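Local coordinates for metallo-beta-lactamase domain-containing protein (PDB 2AZ4), which is of unknown function but binds two zinc ions in a metallo-beta-lactamase fold, consistent with a metal-dependent hydrolase, perhaps an RNA-processing exonuclease, at residues I32-G37 with S173-R178; L90-L95 with T187-L192. All coordinates share one frame; numbering follows the deposited sequence.

Contact 1: residues I32-G37 with S173-R178; sequences IFFDFG and SALLIR
Asp35 OD2 is gripped by two groups, Tyr186 OH and His97 ND1, at the end of strand 30-34, directly after Phe34, whose ring packs across to Leu175 and Ile177. This is the interior of the metallo-beta-lactamase fold, in which two mixed sheets lie face to face: strand 30-34 belongs to one and strand 173-179 to the other. The axes of their short segments pass 10.6 Å apart and run roughly antiparallel, at 154°. At that separation no backbone bonds link the two segments, which meet through their side chains. With its CG set between the backbone N and the carbonyl carbon (chi1 49°), Phe34 turns its ring toward the second sheet, where the methyl CD1 of Leu175 lies against one face, 4.0 Å from the ring centroid and 28° off the ring normal, a CH-pi contact. The two side chains slide past each other in opposite directions. A broad, flat phenyl suits this place because it can meet two neighbours of the opposing strand at once. The second is Ile177, which approaches the ring obliquely with CD1 3.6 Å from Phe34 CE1. Tyr186 also meets this ring at an oblique tilt, so the residue that grips Asp35 helps enclose Phe34 as well. Around the layer, Val160 and Val25 touch Ile32, and Ile158 lies against Ile177. Branching at the beta carbon lets Ile177 serve both partners: its CG1 arm carries CD1 to the phenyl ring, while its other branch turns to Ile32. There the two isoleucines reach toward each other tip to tip, Ile32 CD1 standing 3.9 Å from Ile177 CG2.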
loop_
_atom_site.group_PDB
_atom_site.type_symbol
_atom_site.label_atom_id
_atom_site.label_comp_id
_atom_site.label_asym_id
_atom_site.label_seq_id
_atom_site.Cartn_x
_atom_site.Cartn_y
_atom_site.Cartn_z
ATOM N N ILE A 32 -8.903 -14.354 13.612
ATOM C CA ILE A 32 -8.598 -13.109 12.927
ATOM C C ILE A 32 -8.066 -13.397 11.528
ATOM O O ILE A 32 -7.579 -14.499 11.255
ATOM C CB ILE A 32 -7.588 -12.226 13.695
ATOM C CG1 ILE A 32 -6.225 -12.922 13.808
ATOM C CG2 ILE A 32 -8.166 -11.852 15.044
ATOM C CD1 ILE A 32 -5.100 -12.062 14.400
ATOM N N PHE A 33 -8.208 -12.418 10.645
ATOM C CA PHE A 33 -7.746 -12.527 9.273
ATOM C C PHE A 33 -7.011 -11.235 8.942
ATOM O O PHE A 33 -7.328 -10.187 9.521
ATOM C CB PHE A 33 -8.915 -12.698 8.275
ATOM C CG PHE A 33 -9.755 -13.971 8.478
ATOM C CD1 PHE A 33 -9.621 -15.056 7.617
ATOM C CD2 PHE A 33 -10.698 -14.051 9.486
ATOM C CE1 PHE A 33 -10.408 -16.227 7.797
ATOM C CE2 PHE A 33 -11.481 -15.224 9.675
ATOM C CZ PHE A 33 -11.327 -16.295 8.821
ATOM N N PHE A 34 -6.073 -11.323 7.998
ATOM C CA PHE A 34 -5.277 -10.197 7.486
ATOM C C PHE A 34 -4.488 -10.692 6.279
ATOM O O PHE A 34 -4.069 -11.842 6.252
ATOM C CB PHE A 34 -4.296 -9.665 8.547
ATOM C CG PHE A 34 -3.466 -10.746 9.214
ATOM C CD1 PHE A 34 -3.910 -11.369 10.384
ATOM C CD2 PHE A 34 -2.242 -11.143 8.668
ATOM C CE1 PHE A 34 -3.170 -12.367 10.992
ATOM C CE2 PHE A 34 -1.475 -12.141 9.287
ATOM C CZ PHE A 34 -1.940 -12.757 10.434
ATOM N N ASP A 35 -4.309 -9.862 5.254
ATOM C CA ASP A 35 -5.093 -8.649 5.035
ATOM C C ASP A 35 -6.370 -9.048 4.282
ATOM O O ASP A 35 -6.993 -10.057 4.636
ATOM C CB ASP A 35 -4.239 -7.622 4.264
ATOM C CG ASP A 35 -3.083 -7.087 5.107
ATOM O OD1 ASP A 35 -3.308 -6.812 6.313
ATOM O OD2 ASP A 35 -1.959 -6.903 4.579
ATOM N N PHE A 36 -6.771 -8.276 3.267
ATOM C CA PHE A 36 -8.043 -8.523 2.571
ATOM C C PHE A 36 -8.074 -7.945 1.134
ATOM O O PHE A 36 -9.004 -7.231 0.767
ATOM C CB PHE A 36 -9.219 -7.964 3.399
ATOM C CG PHE A 36 -10.429 -8.850 3.387
ATOM C CD1 PHE A 36 -10.407 -10.076 4.054
ATOM C CD2 PHE A 36 -11.568 -8.483 2.703
ATOM C CE1 PHE A 36 -11.513 -10.915 4.047
ATOM C CE2 PHE A 36 -12.699 -9.320 2.686
ATOM C CZ PHE A 36 -12.667 -10.537 3.350
ATOM N N GLY A 37 -7.028 -8.230 0.357
ATOM C CA GLY A 37 -6.986 -7.876 -1.045
ATOM C C GLY A 37 -7.251 -9.119 -1.857
ATOM O O GLY A 37 -7.574 -10.176 -1.303
ATOM N N SER A 173 1.226 -0.563 8.860
ATOM C CA SER A 173 1.445 -1.230 10.140
ATOM C C SER A 173 1.816 -2.708 9.981
ATOM O O SER A 173 1.694 -3.282 8.877
ATOM C CB SER A 173 0.197 -1.121 11.004
ATOM O OG SER A 173 -0.876 -1.829 10.402
ATOM N N ALA A 174 2.304 -3.276 11.085
ATOM C CA ALA A 174 2.562 -4.699 11.261
ATOM C C ALA A 174 1.703 -5.164 12.439
ATOM O O ALA A 174 1.175 -4.339 13.214
ATOM C CB ALA A 174 4.041 -4.926 11.560
ATOM N N LEU A 175 1.522 -6.474 12.570
ATOM C CA LEU A 175 0.662 -6.986 13.634
ATOM C C LEU A 175 1.496 -7.870 14.537
ATOM O O LEU A 175 2.273 -8.705 14.042
ATOM C CB LEU A 175 -0.519 -7.778 13.052
ATOM C CG LEU A 175 -1.375 -7.113 11.957
ATOM C CD1 LEU A 175 -2.444 -8.089 11.517
ATOM C CD2 LEU A 175 -2.039 -5.789 12.465
ATOM N N LEU A 176 1.369 -7.666 15.851
ATOM C CA LEU A 176 1.955 -8.576 16.817
ATOM C C LEU A 176 0.784 -9.306 17.437
ATOM O O LEU A 176 -0.089 -8.685 18.050
ATOM C CB LEU A 176 2.736 -7.845 17.909
ATOM C CG LEU A 176 3.913 -6.942 17.555
ATOM C CD1 LEU A 176 4.498 -6.470 18.855
ATOM C CD2 LEU A 176 4.942 -7.666 16.775
ATOM N N ILE A 177 0.772 -10.620 17.274
ATOM C CA ILE A 177 -0.396 -11.433 17.620
ATOM C C ILE A 177 -0.108 -12.404 18.769
ATOM O O ILE A 177 0.803 -13.211 18.679
ATOM C CB ILE A 177 -0.891 -12.190 16.359
ATOM C CG1 ILE A 177 -1.296 -11.187 15.273
ATOM C CG2 ILE A 177 -2.085 -13.142 16.683
ATOM C CD1 ILE A 177 -1.031 -11.690 13.832
ATOM N N ARG A 178 -0.885 -12.327 19.845
ATOM C CA ARG A 178 -0.679 -13.251 20.945
ATOM C C ARG A 178 -1.927 -14.053 21.281
ATOM O O ARG A 178 -3.031 -13.503 21.333
ATOM C CB ARG A 178 -0.151 -12.515 22.184
ATOM C CG ARG A 178 1.278 -12.038 21.989
ATOM C CD ARG A 178 1.744 -11.303 23.210
ATOM N NE ARG A 178 2.500 -10.102 22.876
ATOM C CZ ARG A 178 3.827 -10.017 22.848
ATOM N NH1 ARG A 178 4.580 -11.077 23.118
ATOM N NH2 ARG A 178 4.396 -8.861 22.537
#

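Contact 2: residues L90-L95 with T187-L192; sequences LSHAHL and TGDLRL. With ZN (zinc ion), chain C; ZN (zinc ion), chain D.
A single carboxylate oxygen, Asp189 OD2, joins two zinc ions, lying 2.4 Å from the one that also binds His92 NE2 and 2.2 Å from the other. His92 NE2 is 3.3 Å from Asp189 OD2, yet no hydrogen bond links them: both are ligands of the same zinc, each donating a lone pair to it. Aspartate suits the bridge because its short side chain brings a small, hard oxygen ligand between two cations, presumably easing their repulsion. OD2 comes to the edge of the His92 ring, near its plane, with ring and carboxylate planes 54° apart. His92 CG stands between its backbone N and carbonyl carbon, which turns the ring toward the zinc. At the other ring nitrogen, His92 ND1 donates to Ser91 OG at 2.6 Å, 6° out of the ring plane, which fixes the ring's rotation. His94 ND1 binds the first zinc at 2.3 Å, and water 1, water 2 and His167 complete its six ligands. Water 2 also bridges to the other zinc, held besides by water 3, Asp96, His97 and His404. Glycine fits where phi is +64° and Gly188 CA packs 4.0 Å from Ser91 CB, since a beta carbon there would crowd Ser91 CB. Loop 90-95 begins the HxHxDH motif, His92 to His97, which runs on into helix 95-98 and, with a bridging aspartate, typifies the dinuclear zinc site of the metallo-beta-lactamase fold.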
loop_
_atom_site.group_PDB
_atom_site.type_symbol
_atom_site.label_atom_id
_atom_site.label_comp_id
_atom_site.label_asym_id
_atom_site.label_seq_id
_atom_site.Cartn_x
_atom_site.Cartn_y
_atom_site.Cartn_z
ATOM N N LEU A 90 -6.114 -4.718 8.627
ATOM C CA LEU A 90 -5.584 -4.258 7.361
ATOM C C LEU A 90 -4.265 -3.511 7.598
ATOM O O LEU A 90 -4.250 -2.454 8.229
ATOM C CB LEU A 90 -6.647 -3.365 6.702
ATOM C CG LEU A 90 -6.483 -2.650 5.389
ATOM C CD1 LEU A 90 -5.986 -3.570 4.257
ATOM C CD2 LEU A 90 -7.808 -1.933 5.028
ATOM N N SER A 91 -3.172 -4.082 7.099
ATOM C CA SER A 91 -1.845 -3.551 7.341
ATOM C C SER A 91 -1.716 -2.131 6.785
ATOM O O SER A 91 -1.170 -1.268 7.449
ATOM C CB SER A 91 -0.741 -4.480 6.774
ATOM O OG SER A 91 -0.585 -4.410 5.355
ATOM N N HIS A 92 -2.202 -1.922 5.565
ATOM C CA HIS A 92 -2.150 -0.623 4.900
ATOM C C HIS A 92 -3.103 -0.562 3.692
ATOM O O HIS A 92 -3.714 -1.567 3.306
ATOM C CB HIS A 92 -0.706 -0.231 4.518
ATOM C CG HIS A 92 -0.068 -1.130 3.495
ATOM N ND1 HIS A 92 0.107 -2.483 3.691
ATOM C CD2 HIS A 92 0.456 -0.862 2.275
ATOM C CE1 HIS A 92 0.729 -3.006 2.649
ATOM N NE2 HIS A 92 0.935 -2.048 1.766
ATOM N N ALA A 93 -3.205 0.618 3.082
ATOM C CA ALA A 93 -4.201 0.912 2.053
ATOM C C ALA A 93 -3.979 0.313 0.647
ATOM O O ALA A 93 -4.940 0.195 -0.149
ATOM C CB ALA A 93 -4.404 2.418 1.951
ATOM N N HIS A 94 -2.741 -0.053 0.336
ATOM C CA HIS A 94 -2.413 -0.529 -1.006
ATOM C C HIS A 94 -3.393 -1.576 -1.513
ATOM O O HIS A 94 -3.890 -2.397 -0.749
ATOM C CB HIS A 94 -0.945 -0.996 -1.095
ATOM C CG HIS A 94 0.029 0.139 -1.142
ATOM N ND1 HIS A 94 1.365 -0.005 -0.842
ATOM C CD2 HIS A 94 -0.137 1.443 -1.479
ATOM C CE1 HIS A 94 1.980 1.158 -0.965
ATOM N NE2 HIS A 94 1.093 2.055 -1.352
ATOM N N LEU A 95 -3.674 -1.517 -2.809
ATOM C CA LEU A 95 -4.710 -2.338 -3.447
ATOM C C LEU A 95 -4.585 -3.857 -3.172
ATOM O O LEU A 95 -5.603 -4.555 -2.946
ATOM C CB LEU A 95 -4.667 -2.081 -4.966
ATOM C CG LEU A 95 -5.809 -2.576 -5.856
ATOM C CD1 LEU A 95 -7.152 -1.916 -5.478
ATOM C CD2 LEU A 95 -5.470 -2.359 -7.343
ATOM N N THR A 187 4.512 -8.886 9.234
ATOM C CA THR A 187 5.227 -7.621 8.991
ATOM C C THR A 187 4.421 -6.597 8.198
ATOM O O THR A 187 4.692 -5.398 8.279
ATOM C CB THR A 187 6.583 -7.829 8.230
ATOM O OG1 THR A 187 6.341 -8.439 6.955
ATOM C CG2 THR A 187 7.528 -8.676 9.040
ATOM N N GLY A 188 3.460 -7.081 7.419
ATOM C CA GLY A 188 2.855 -6.279 6.367
ATOM C C GLY A 188 3.957 -5.993 5.367
ATOM O O GLY A 188 4.896 -6.799 5.220
ATOM N N ASP A 189 3.848 -4.862 4.681
ATOM C CA ASP A 189 4.915 -4.347 3.833
ATOM C C ASP A 189 5.718 -3.328 4.613
ATOM O O ASP A 189 5.131 -2.556 5.373
ATOM C CB ASP A 189 4.306 -3.634 2.629
ATOM C CG ASP A 189 3.736 -4.568 1.611
ATOM O OD1 ASP A 189 3.755 -5.808 1.787
ATOM O OD2 ASP A 189 3.263 -4.051 0.593
ATOM N N LEU A 190 7.044 -3.301 4.406
ATOM C CA LEU A 190 7.943 -2.435 5.177
ATOM C C LEU A 190 9.354 -2.240 4.621
ATOM O O LEU A 190 9.821 -2.991 3.782
ATOM C CB LEU A 190 8.080 -2.857 6.639
ATOM C CG LEU A 190 8.247 -4.277 7.201
ATOM C CD1 LEU A 190 8.736 -5.392 6.284
ATOM C CD2 LEU A 190 9.002 -4.252 8.497
ATOM N N ARG A 191 10.033 -1.228 5.138
ATOM C CA ARG A 191 11.371 -0.856 4.650
ATOM C C ARG A 191 12.120 -0.165 5.775
ATOM O O ARG A 191 11.543 0.101 6.834
ATOM C CB ARG A 191 11.255 0.076 3.425
ATOM C CG ARG A 191 10.521 1.392 3.739
ATOM C CD ARG A 191 10.481 2.336 2.539
ATOM N NE ARG A 191 9.607 3.483 2.779
ATOM C CZ ARG A 191 9.343 4.441 1.892
ATOM N NH1 ARG A 191 9.868 4.399 0.684
ATOM N NH2 ARG A 191 8.543 5.443 2.219
ATOM N N LEU A 192 13.391 0.145 5.530
ATOM C CA LEU A 192 14.234 0.835 6.497
ATOM C C LEU A 192 14.857 2.116 5.924
ATOM O O LEU A 192 15.751 2.714 6.553
ATOM C CB LEU A 192 15.357 -0.113 6.962
ATOM C CG LEU A 192 15.013 -1.105 8.093
ATOM C CD1 LEU A 192 16.166 -2.071 8.346
ATOM C CD2 LEU A 192 14.679 -0.335 9.377
HETATM ZN ZN ZN C . 2.403 -1.895 0.013
HETATM ZN ZN ZN D . 2.097 -5.277 -0.887
HETATM O O HOH W 1 3.613 -2.089 -1.806
HETATM O O HOH W 2 1.333 -3.181 -1.582
HETATM O O HOH W 3 3.657 -4.716 -2.539
#

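Contact 1 lies in the apolar layer between the sheets and contact 2 at the end of that layer, where the strands give way to metal-binding loops; their centres are about 10 Å apart. Ser91 joins them. Ser91 N probably donates to Asp35 OD1 (2.8 Å), and Ser91 O probably accepts from Ser173 N (2.9 Å), so both segments of contact 1 hold the residue that orients the zinc ligand His92. Through the histidine it holds, the loop after strand 30-34 also borders the second zinc, as a second-shell neighbour. Ala174 CB packs 3.4 Å from Thr187 O. The side chain of Phe34 itself stays about 12 Å from a zinc ion, behind this second shell.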